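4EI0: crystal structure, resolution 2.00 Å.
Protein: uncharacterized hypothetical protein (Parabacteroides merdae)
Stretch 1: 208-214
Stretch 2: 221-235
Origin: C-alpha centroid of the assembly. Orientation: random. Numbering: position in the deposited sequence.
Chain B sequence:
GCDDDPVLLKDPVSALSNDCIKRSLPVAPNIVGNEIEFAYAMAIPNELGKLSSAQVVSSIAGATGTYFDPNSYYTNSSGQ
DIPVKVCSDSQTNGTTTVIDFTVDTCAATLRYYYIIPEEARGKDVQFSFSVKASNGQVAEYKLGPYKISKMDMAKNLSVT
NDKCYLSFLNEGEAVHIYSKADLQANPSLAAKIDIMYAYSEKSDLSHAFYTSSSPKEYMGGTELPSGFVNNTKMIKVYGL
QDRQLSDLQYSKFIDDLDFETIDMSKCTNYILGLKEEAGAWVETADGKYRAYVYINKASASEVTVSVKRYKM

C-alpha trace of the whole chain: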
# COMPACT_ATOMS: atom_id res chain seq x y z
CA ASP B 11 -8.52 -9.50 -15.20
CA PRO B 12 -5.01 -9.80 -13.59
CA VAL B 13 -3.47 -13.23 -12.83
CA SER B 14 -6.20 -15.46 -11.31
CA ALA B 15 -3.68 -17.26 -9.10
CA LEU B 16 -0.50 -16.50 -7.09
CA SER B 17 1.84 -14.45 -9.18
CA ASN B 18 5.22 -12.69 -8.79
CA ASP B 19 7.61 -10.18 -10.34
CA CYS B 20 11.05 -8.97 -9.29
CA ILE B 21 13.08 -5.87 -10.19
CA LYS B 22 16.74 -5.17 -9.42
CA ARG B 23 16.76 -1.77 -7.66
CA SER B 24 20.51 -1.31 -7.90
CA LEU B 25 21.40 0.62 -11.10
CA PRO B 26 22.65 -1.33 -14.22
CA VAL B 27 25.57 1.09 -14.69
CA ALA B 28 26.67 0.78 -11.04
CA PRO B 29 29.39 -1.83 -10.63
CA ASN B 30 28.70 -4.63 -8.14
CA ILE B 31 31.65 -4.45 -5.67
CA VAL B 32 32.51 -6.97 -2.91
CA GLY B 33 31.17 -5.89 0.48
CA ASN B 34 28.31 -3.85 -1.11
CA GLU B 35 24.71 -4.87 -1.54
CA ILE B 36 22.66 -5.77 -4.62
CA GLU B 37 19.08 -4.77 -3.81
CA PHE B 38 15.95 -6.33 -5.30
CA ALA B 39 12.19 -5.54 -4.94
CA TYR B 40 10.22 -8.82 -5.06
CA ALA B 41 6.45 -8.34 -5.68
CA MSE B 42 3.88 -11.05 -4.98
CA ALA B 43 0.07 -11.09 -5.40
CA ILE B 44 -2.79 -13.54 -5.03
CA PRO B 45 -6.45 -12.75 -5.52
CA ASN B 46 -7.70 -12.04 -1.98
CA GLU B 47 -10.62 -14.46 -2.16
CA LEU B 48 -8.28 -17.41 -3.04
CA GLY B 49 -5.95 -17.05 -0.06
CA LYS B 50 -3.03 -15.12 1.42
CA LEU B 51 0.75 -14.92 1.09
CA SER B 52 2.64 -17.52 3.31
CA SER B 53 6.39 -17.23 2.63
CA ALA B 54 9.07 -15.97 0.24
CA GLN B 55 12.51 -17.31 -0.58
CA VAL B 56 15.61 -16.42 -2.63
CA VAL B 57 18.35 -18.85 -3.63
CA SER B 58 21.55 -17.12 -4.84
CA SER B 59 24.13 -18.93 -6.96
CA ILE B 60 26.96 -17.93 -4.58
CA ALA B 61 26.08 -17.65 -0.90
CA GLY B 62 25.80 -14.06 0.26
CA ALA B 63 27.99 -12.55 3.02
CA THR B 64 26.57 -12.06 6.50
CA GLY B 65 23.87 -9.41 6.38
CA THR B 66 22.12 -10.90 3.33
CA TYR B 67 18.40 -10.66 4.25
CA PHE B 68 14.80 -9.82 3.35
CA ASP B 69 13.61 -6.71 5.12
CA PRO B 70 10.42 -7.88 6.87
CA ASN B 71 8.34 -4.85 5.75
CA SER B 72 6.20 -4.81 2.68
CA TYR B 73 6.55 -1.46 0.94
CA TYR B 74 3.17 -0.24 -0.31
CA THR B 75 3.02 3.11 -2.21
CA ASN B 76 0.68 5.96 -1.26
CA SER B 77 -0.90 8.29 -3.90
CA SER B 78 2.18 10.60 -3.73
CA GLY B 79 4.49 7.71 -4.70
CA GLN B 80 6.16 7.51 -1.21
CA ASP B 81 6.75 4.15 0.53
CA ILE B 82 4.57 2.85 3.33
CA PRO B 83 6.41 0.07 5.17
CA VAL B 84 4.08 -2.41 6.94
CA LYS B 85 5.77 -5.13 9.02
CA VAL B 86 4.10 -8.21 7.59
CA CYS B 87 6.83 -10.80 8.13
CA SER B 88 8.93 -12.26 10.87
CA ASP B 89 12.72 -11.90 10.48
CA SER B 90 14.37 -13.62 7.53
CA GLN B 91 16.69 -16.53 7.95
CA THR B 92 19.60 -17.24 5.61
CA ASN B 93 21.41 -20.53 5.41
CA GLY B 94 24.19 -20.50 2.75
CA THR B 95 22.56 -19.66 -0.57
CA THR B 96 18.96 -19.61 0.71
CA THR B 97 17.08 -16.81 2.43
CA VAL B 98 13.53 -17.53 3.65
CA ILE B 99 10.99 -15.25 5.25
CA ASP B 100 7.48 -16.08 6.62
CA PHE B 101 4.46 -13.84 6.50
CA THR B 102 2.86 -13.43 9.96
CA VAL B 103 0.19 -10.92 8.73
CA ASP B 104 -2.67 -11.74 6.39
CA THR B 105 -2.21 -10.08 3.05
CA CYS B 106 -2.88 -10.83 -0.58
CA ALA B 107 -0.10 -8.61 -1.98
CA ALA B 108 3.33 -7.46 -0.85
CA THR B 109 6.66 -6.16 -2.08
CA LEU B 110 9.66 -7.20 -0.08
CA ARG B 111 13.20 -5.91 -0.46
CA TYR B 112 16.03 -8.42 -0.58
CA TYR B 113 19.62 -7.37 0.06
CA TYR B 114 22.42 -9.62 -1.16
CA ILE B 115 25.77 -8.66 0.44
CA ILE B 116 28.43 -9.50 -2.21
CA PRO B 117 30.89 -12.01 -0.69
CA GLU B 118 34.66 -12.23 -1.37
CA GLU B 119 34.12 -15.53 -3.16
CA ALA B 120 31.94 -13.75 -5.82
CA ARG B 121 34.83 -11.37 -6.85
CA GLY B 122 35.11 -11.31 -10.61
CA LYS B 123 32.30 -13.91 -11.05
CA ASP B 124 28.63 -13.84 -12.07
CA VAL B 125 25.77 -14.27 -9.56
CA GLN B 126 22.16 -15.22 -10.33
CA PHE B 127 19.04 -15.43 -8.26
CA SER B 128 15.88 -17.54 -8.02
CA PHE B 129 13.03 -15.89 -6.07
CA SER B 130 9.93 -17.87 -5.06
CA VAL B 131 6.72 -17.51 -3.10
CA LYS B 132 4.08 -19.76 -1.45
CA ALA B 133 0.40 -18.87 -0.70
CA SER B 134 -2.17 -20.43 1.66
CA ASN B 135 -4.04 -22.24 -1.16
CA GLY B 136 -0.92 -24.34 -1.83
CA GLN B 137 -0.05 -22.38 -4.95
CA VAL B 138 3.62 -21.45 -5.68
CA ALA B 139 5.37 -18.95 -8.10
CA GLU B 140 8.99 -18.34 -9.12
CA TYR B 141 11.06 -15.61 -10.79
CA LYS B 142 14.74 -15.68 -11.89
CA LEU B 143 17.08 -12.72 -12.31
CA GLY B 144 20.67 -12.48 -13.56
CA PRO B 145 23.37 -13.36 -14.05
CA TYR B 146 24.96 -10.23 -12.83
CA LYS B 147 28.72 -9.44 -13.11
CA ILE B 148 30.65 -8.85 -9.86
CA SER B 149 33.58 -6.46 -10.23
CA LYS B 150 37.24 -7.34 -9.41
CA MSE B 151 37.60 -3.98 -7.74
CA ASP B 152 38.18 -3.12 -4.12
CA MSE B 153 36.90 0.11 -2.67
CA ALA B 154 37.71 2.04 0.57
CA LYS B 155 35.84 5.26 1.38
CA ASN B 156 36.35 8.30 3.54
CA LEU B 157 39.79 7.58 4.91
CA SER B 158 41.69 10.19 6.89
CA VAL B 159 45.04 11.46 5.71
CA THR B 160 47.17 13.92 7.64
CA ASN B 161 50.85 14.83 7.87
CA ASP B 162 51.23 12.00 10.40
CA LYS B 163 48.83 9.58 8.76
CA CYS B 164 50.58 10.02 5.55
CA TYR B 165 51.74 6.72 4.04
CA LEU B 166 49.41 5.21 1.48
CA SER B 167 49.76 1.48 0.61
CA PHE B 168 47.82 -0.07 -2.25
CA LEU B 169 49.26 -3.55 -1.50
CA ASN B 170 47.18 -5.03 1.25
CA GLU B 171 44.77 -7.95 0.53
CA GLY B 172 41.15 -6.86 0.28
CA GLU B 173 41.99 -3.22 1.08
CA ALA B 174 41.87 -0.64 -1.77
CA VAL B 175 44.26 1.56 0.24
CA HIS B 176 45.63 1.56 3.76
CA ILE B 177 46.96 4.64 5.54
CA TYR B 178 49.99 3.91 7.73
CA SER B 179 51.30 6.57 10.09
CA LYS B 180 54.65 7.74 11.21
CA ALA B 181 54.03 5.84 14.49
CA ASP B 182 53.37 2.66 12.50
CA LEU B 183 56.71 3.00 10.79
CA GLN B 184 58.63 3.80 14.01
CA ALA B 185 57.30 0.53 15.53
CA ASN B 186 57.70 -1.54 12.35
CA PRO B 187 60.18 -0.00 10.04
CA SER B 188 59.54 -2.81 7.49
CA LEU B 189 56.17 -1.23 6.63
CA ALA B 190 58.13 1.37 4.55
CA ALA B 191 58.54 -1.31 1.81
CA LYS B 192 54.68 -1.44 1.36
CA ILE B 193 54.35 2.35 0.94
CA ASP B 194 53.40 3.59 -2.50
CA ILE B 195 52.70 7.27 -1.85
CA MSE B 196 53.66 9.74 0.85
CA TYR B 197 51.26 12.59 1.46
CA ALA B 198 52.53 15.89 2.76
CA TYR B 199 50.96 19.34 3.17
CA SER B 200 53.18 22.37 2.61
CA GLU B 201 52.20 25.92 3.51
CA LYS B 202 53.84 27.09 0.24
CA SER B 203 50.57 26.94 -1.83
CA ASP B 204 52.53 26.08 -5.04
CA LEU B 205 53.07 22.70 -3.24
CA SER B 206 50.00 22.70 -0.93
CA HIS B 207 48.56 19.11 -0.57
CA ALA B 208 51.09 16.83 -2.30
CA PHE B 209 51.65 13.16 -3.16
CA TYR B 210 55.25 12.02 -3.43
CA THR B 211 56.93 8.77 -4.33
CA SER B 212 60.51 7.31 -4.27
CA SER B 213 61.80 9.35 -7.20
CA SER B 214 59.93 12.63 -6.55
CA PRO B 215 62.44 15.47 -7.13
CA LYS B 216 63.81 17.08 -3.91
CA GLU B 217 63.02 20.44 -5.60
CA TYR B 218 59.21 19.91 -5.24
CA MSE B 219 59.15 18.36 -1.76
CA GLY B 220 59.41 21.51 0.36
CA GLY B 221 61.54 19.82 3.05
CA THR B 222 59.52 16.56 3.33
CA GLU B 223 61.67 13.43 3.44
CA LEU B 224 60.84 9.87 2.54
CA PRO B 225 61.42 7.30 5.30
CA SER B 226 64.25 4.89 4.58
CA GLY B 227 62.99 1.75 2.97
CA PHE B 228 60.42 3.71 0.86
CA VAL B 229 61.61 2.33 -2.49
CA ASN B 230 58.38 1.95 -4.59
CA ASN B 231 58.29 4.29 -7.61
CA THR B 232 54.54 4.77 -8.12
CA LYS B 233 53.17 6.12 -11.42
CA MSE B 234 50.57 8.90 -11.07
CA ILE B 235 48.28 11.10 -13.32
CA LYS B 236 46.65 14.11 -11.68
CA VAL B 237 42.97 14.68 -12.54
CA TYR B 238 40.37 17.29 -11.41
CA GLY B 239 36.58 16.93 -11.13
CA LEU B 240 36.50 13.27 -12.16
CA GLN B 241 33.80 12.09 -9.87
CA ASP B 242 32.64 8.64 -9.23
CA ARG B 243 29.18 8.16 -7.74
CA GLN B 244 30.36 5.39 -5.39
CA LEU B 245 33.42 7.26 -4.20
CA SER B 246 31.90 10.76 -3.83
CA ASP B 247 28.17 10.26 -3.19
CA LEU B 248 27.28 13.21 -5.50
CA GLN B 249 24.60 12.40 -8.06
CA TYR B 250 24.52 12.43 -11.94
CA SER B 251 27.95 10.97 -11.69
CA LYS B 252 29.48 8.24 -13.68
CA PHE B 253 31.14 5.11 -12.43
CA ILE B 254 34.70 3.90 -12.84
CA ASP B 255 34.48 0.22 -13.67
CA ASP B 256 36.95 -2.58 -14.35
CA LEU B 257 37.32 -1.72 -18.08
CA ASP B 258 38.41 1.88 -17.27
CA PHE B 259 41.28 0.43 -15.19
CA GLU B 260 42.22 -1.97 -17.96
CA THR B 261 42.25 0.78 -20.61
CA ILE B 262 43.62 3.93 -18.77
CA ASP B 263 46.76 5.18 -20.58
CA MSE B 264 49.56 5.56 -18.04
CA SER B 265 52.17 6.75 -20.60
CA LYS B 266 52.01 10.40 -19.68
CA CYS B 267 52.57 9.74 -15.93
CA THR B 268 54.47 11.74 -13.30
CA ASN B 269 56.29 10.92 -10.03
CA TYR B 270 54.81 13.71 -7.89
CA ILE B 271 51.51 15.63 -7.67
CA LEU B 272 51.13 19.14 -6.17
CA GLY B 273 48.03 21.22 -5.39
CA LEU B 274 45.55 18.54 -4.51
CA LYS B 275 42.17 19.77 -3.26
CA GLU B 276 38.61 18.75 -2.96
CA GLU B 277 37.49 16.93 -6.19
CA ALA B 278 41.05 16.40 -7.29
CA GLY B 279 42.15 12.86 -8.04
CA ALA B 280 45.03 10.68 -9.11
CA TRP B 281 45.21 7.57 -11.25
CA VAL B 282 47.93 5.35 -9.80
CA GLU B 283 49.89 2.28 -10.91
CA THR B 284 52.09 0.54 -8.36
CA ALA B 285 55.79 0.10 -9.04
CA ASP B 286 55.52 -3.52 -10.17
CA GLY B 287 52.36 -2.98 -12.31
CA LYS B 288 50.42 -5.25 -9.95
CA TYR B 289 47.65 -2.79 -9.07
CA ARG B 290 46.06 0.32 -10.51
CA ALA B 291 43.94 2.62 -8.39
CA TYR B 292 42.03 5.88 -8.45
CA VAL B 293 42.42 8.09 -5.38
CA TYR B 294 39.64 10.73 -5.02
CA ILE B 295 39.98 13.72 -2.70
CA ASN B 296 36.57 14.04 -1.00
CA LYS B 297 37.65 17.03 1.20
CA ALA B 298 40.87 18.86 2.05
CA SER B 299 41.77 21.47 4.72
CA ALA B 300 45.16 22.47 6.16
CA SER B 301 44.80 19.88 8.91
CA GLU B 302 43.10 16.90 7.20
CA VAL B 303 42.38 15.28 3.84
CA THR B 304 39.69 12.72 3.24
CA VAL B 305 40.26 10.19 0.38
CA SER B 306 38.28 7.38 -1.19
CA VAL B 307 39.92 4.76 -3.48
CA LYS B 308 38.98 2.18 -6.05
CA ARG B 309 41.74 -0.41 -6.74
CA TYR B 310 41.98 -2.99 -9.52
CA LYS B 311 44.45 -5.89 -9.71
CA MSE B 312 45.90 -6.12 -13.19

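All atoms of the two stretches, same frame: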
# COMPACT_ATOMS: atom_id res chain seq x y z
N ALA B 208 50.22 17.47 -1.32
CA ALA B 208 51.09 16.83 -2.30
C ALA B 208 51.15 15.33 -2.10
O ALA B 208 50.95 14.84 -0.98
CB ALA B 208 52.49 17.43 -2.24
N PHE B 209 51.37 14.60 -3.20
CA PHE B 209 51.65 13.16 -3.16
C PHE B 209 53.03 12.99 -3.74
O PHE B 209 53.35 13.49 -4.83
CB PHE B 209 50.71 12.33 -4.01
CG PHE B 209 49.32 12.11 -3.46
CD1 PHE B 209 48.99 12.36 -2.13
CD2 PHE B 209 48.35 11.57 -4.29
CE1 PHE B 209 47.70 12.10 -1.66
CE2 PHE B 209 47.06 11.33 -3.84
CZ PHE B 209 46.74 11.57 -2.50
N TYR B 210 53.89 12.28 -3.01
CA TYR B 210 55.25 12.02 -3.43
C TYR B 210 55.51 10.54 -3.45
O TYR B 210 54.81 9.77 -2.82
CB TYR B 210 56.23 12.65 -2.47
CG TYR B 210 56.04 14.11 -2.30
CD1 TYR B 210 56.25 14.97 -3.37
CD2 TYR B 210 55.70 14.66 -1.07
CE1 TYR B 210 56.13 16.33 -3.21
CE2 TYR B 210 55.60 16.04 -0.90
CZ TYR B 210 55.82 16.87 -1.98
OH TYR B 210 55.71 18.26 -1.87
N THR B 211 56.56 10.15 -4.15
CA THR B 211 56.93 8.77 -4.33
C THR B 211 58.48 8.68 -4.33
O THR B 211 59.13 9.70 -4.18
CB THR B 211 56.33 8.24 -5.64
OG1 THR B 211 56.23 6.81 -5.55
CG2 THR B 211 57.18 8.65 -6.85
N SER B 212 59.06 7.49 -4.48
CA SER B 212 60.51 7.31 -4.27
C SER B 212 61.37 8.26 -5.09
O SER B 212 62.37 8.76 -4.61
CB SER B 212 60.95 5.87 -4.57
OG SER B 212 60.85 5.62 -5.97
N SER B 213 60.97 8.52 -6.33
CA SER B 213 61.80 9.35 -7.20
C SER B 213 61.30 10.79 -7.30
O SER B 213 61.77 11.53 -8.12
CB SER B 213 61.90 8.69 -8.57
OG SER B 213 60.61 8.43 -9.09
N SER B 214 60.37 11.23 -6.46
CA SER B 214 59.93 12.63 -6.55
C SER B 214 61.16 13.55 -6.45
O SER B 214 62.04 13.28 -5.65
CB SER B 214 58.93 12.99 -5.45
OG SER B 214 57.70 12.27 -5.54
N GLY B 221 61.02 20.33 1.78
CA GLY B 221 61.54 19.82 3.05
C GLY B 221 61.07 18.45 3.53
O GLY B 221 61.68 17.90 4.43
N THR B 222 59.99 17.91 2.98
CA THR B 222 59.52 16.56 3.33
C THR B 222 60.56 15.53 2.94
O THR B 222 61.20 15.68 1.90
CB THR B 222 58.20 16.23 2.61
OG1 THR B 222 57.18 17.08 3.12
CG2 THR B 222 57.79 14.74 2.77
N GLU B 223 60.74 14.52 3.77
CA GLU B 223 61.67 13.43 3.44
C GLU B 223 60.97 12.10 3.50
O GLU B 223 60.06 11.90 4.32
CB GLU B 223 62.83 13.41 4.41
CG GLU B 223 63.58 14.73 4.50
CD GLU B 223 64.59 14.73 5.61
OE1 GLU B 223 64.26 14.31 6.75
OE2 GLU B 223 65.73 15.14 5.34
N LEU B 224 61.34 11.23 2.57
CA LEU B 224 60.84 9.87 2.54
C LEU B 224 61.49 9.07 3.68
O LEU B 224 62.66 9.27 3.96
CB LEU B 224 61.18 9.21 1.20
CG LEU B 224 60.65 9.85 -0.09
CD1 LEU B 224 60.97 8.98 -1.29
CD2 LEU B 224 59.16 10.08 0.00
N PRO B 225 60.74 8.18 4.36
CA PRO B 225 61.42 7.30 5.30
C PRO B 225 62.32 6.31 4.58
O PRO B 225 62.13 6.06 3.39
CB PRO B 225 60.27 6.58 6.01
CG PRO B 225 59.14 6.61 5.06
CD PRO B 225 59.33 7.82 4.18
N SER B 226 63.34 5.81 5.26
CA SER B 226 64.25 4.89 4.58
C SER B 226 63.49 3.58 4.45
O SER B 226 62.63 3.21 5.30
CB SER B 226 65.60 4.70 5.31
OG SER B 226 65.40 4.28 6.65
N GLY B 227 63.75 2.92 3.33
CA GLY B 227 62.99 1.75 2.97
C GLY B 227 61.84 2.08 2.02
O GLY B 227 61.23 1.17 1.48
N PHE B 228 61.48 3.35 1.85
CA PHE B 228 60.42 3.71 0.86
C PHE B 228 61.07 3.69 -0.53
O PHE B 228 61.67 4.65 -0.96
CB PHE B 228 59.82 5.08 1.17
CG PHE B 228 58.65 5.50 0.27
CD1 PHE B 228 58.42 4.95 -0.98
CD2 PHE B 228 57.82 6.53 0.68
CE1 PHE B 228 57.39 5.40 -1.78
CE2 PHE B 228 56.78 6.96 -0.11
CZ PHE B 228 56.56 6.40 -1.34
N VAL B 229 60.94 2.57 -1.21
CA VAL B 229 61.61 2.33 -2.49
C VAL B 229 60.63 2.20 -3.70
O VAL B 229 61.05 2.25 -4.85
CB VAL B 229 62.44 1.04 -2.37
CG1 VAL B 229 63.58 1.22 -1.37
CG2 VAL B 229 61.53 -0.11 -1.93
N ASN B 230 59.33 2.05 -3.47
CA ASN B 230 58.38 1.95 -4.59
C ASN B 230 58.24 3.25 -5.40
O ASN B 230 57.97 4.32 -4.86
CB ASN B 230 57.00 1.53 -4.09
CG ASN B 230 57.01 0.15 -3.51
OD1 ASN B 230 57.97 -0.58 -3.69
ND2 ASN B 230 55.94 -0.22 -2.81
N ASN B 231 58.45 3.15 -6.71
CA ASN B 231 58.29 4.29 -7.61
C ASN B 231 56.91 4.24 -8.32
O ASN B 231 56.74 3.65 -9.36
CB ASN B 231 59.42 4.33 -8.63
CG ASN B 231 59.50 5.66 -9.34
OD1 ASN B 231 58.84 6.65 -8.96
ND2 ASN B 231 60.25 5.68 -10.41
N THR B 232 55.92 4.83 -7.67
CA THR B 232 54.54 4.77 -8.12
C THR B 232 54.31 5.72 -9.30
O THR B 232 54.83 6.82 -9.31
CB THR B 232 53.63 5.14 -6.94
OG1 THR B 232 53.89 4.24 -5.86
CG2 THR B 232 52.16 5.05 -7.31
N LYS B 233 53.56 5.27 -10.30
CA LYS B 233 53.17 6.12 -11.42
C LYS B 233 51.85 6.80 -11.12
O LYS B 233 50.91 6.15 -10.66
CB LYS B 233 52.95 5.27 -12.68
CG LYS B 233 54.21 4.61 -13.23
CD LYS B 233 53.83 3.78 -14.47
CE LYS B 233 55.07 3.33 -15.24
NZ LYS B 233 56.02 2.69 -14.30
N MSE B 234 51.75 8.08 -11.43
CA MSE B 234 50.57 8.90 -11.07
C MSE B 234 50.18 9.87 -12.18
O MSE B 234 51.07 10.41 -12.85
CB MSE B 234 50.94 9.76 -9.84
CG MSE B 234 51.11 9.02 -8.55
SE MSE B 234 51.66 10.29 -7.21
CE MSE B 234 53.60 10.22 -7.40
N ILE B 235 48.87 10.10 -12.35
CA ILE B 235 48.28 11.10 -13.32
C ILE B 235 47.24 11.90 -12.57
O ILE B 235 46.29 11.34 -12.00
CB ILE B 235 47.63 10.38 -14.52
CG1 ILE B 235 48.71 9.60 -15.32
CG2 ILE B 235 46.81 11.32 -15.43
CD1 ILE B 235 48.14 8.73 -16.45

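The contact between residues 208-214 and 221-235 illustrates how a tight turn leaving a strand can be fastened to a neighbouring loop, bonded through short polar side chains and packed against a comparable set of larger, mainly apolar ones. The two segments bury 555 Å² in total, and no backbone-to-backbone ladder of regular strand pairing joins them. Their separation varies along the contact: the CA atoms of Phe-209 and Met-234 lie 9.0 Å apart, leaving room for side chains between them, whereas those of Ser-212 and Asn-231 approach to 5.0 Å.

After the strand residues 208-210, the first segment makes a type I turn from Thr-211 to Ser-214. It is closed by the backbone hydrogen bond from Ser-214 N to Thr-211 O (3.0 Å) and reinforced by a backbone-to-side-chain bond from Thr-211 N to Ser-214 OG (2.8 Å), so that the first residue of the turn is held through both its amide and its carbonyl. This arrangement places three consecutive hydroxyl-bearing residues along the second segment.

Each of the three finds a partner there. Thr-211 OG1 accepts a well-directed hydrogen bond from Thr-232 N (2.9 Å, 160°), a case of a side-chain hydroxyl serving a backbone amide. The carbonyl of Asn-230 is approached by both hydrogen-bond donors of Ser-212, its amide and its hydroxyl, but each bond is weak: Ser-212 N lies 3.4 Å and Ser-212 OG 3.3 Å from Asn-230 O. The shortest link is made by Ser-213, whose OG donates to Asn-231 OD1 at 2.5 Å; the t rotamer of Asn-231 brings its amide end close to the turn.

Apolar packing supplies the rest. Met-234, present as selenomethionine, points its CA-to-CB bond toward the first segment and occupies the wider gap, with SE 3.9 Å from Phe-209 CB and CE 3.8 Å from Thr-211 CB. Thus Thr-211 offers its hydroxyl to the loop while its carbon framework meets a hydrophobic neighbour. Phe-228 ends a type II turn that begins at Pro-225, closed by Phe-228 N to Pro-225 O (3.2 Å), in which Gly-227 adopts backbone angles that would jam a CB against the preceding carbonyl. The Phe-228 ring then reaches the backbone where strand gives way to turn, its CZ 3.8 Å from Thr-211 CA and its CE1 3.8 Å from Ser-212 N. Leu-224 also points toward the turn and sets CD1 3.4 Å from Ser-212 CA, a close van der Waals contact, while Tyr-210 CD2 lies 4.4 Å from Thr-222 CG2.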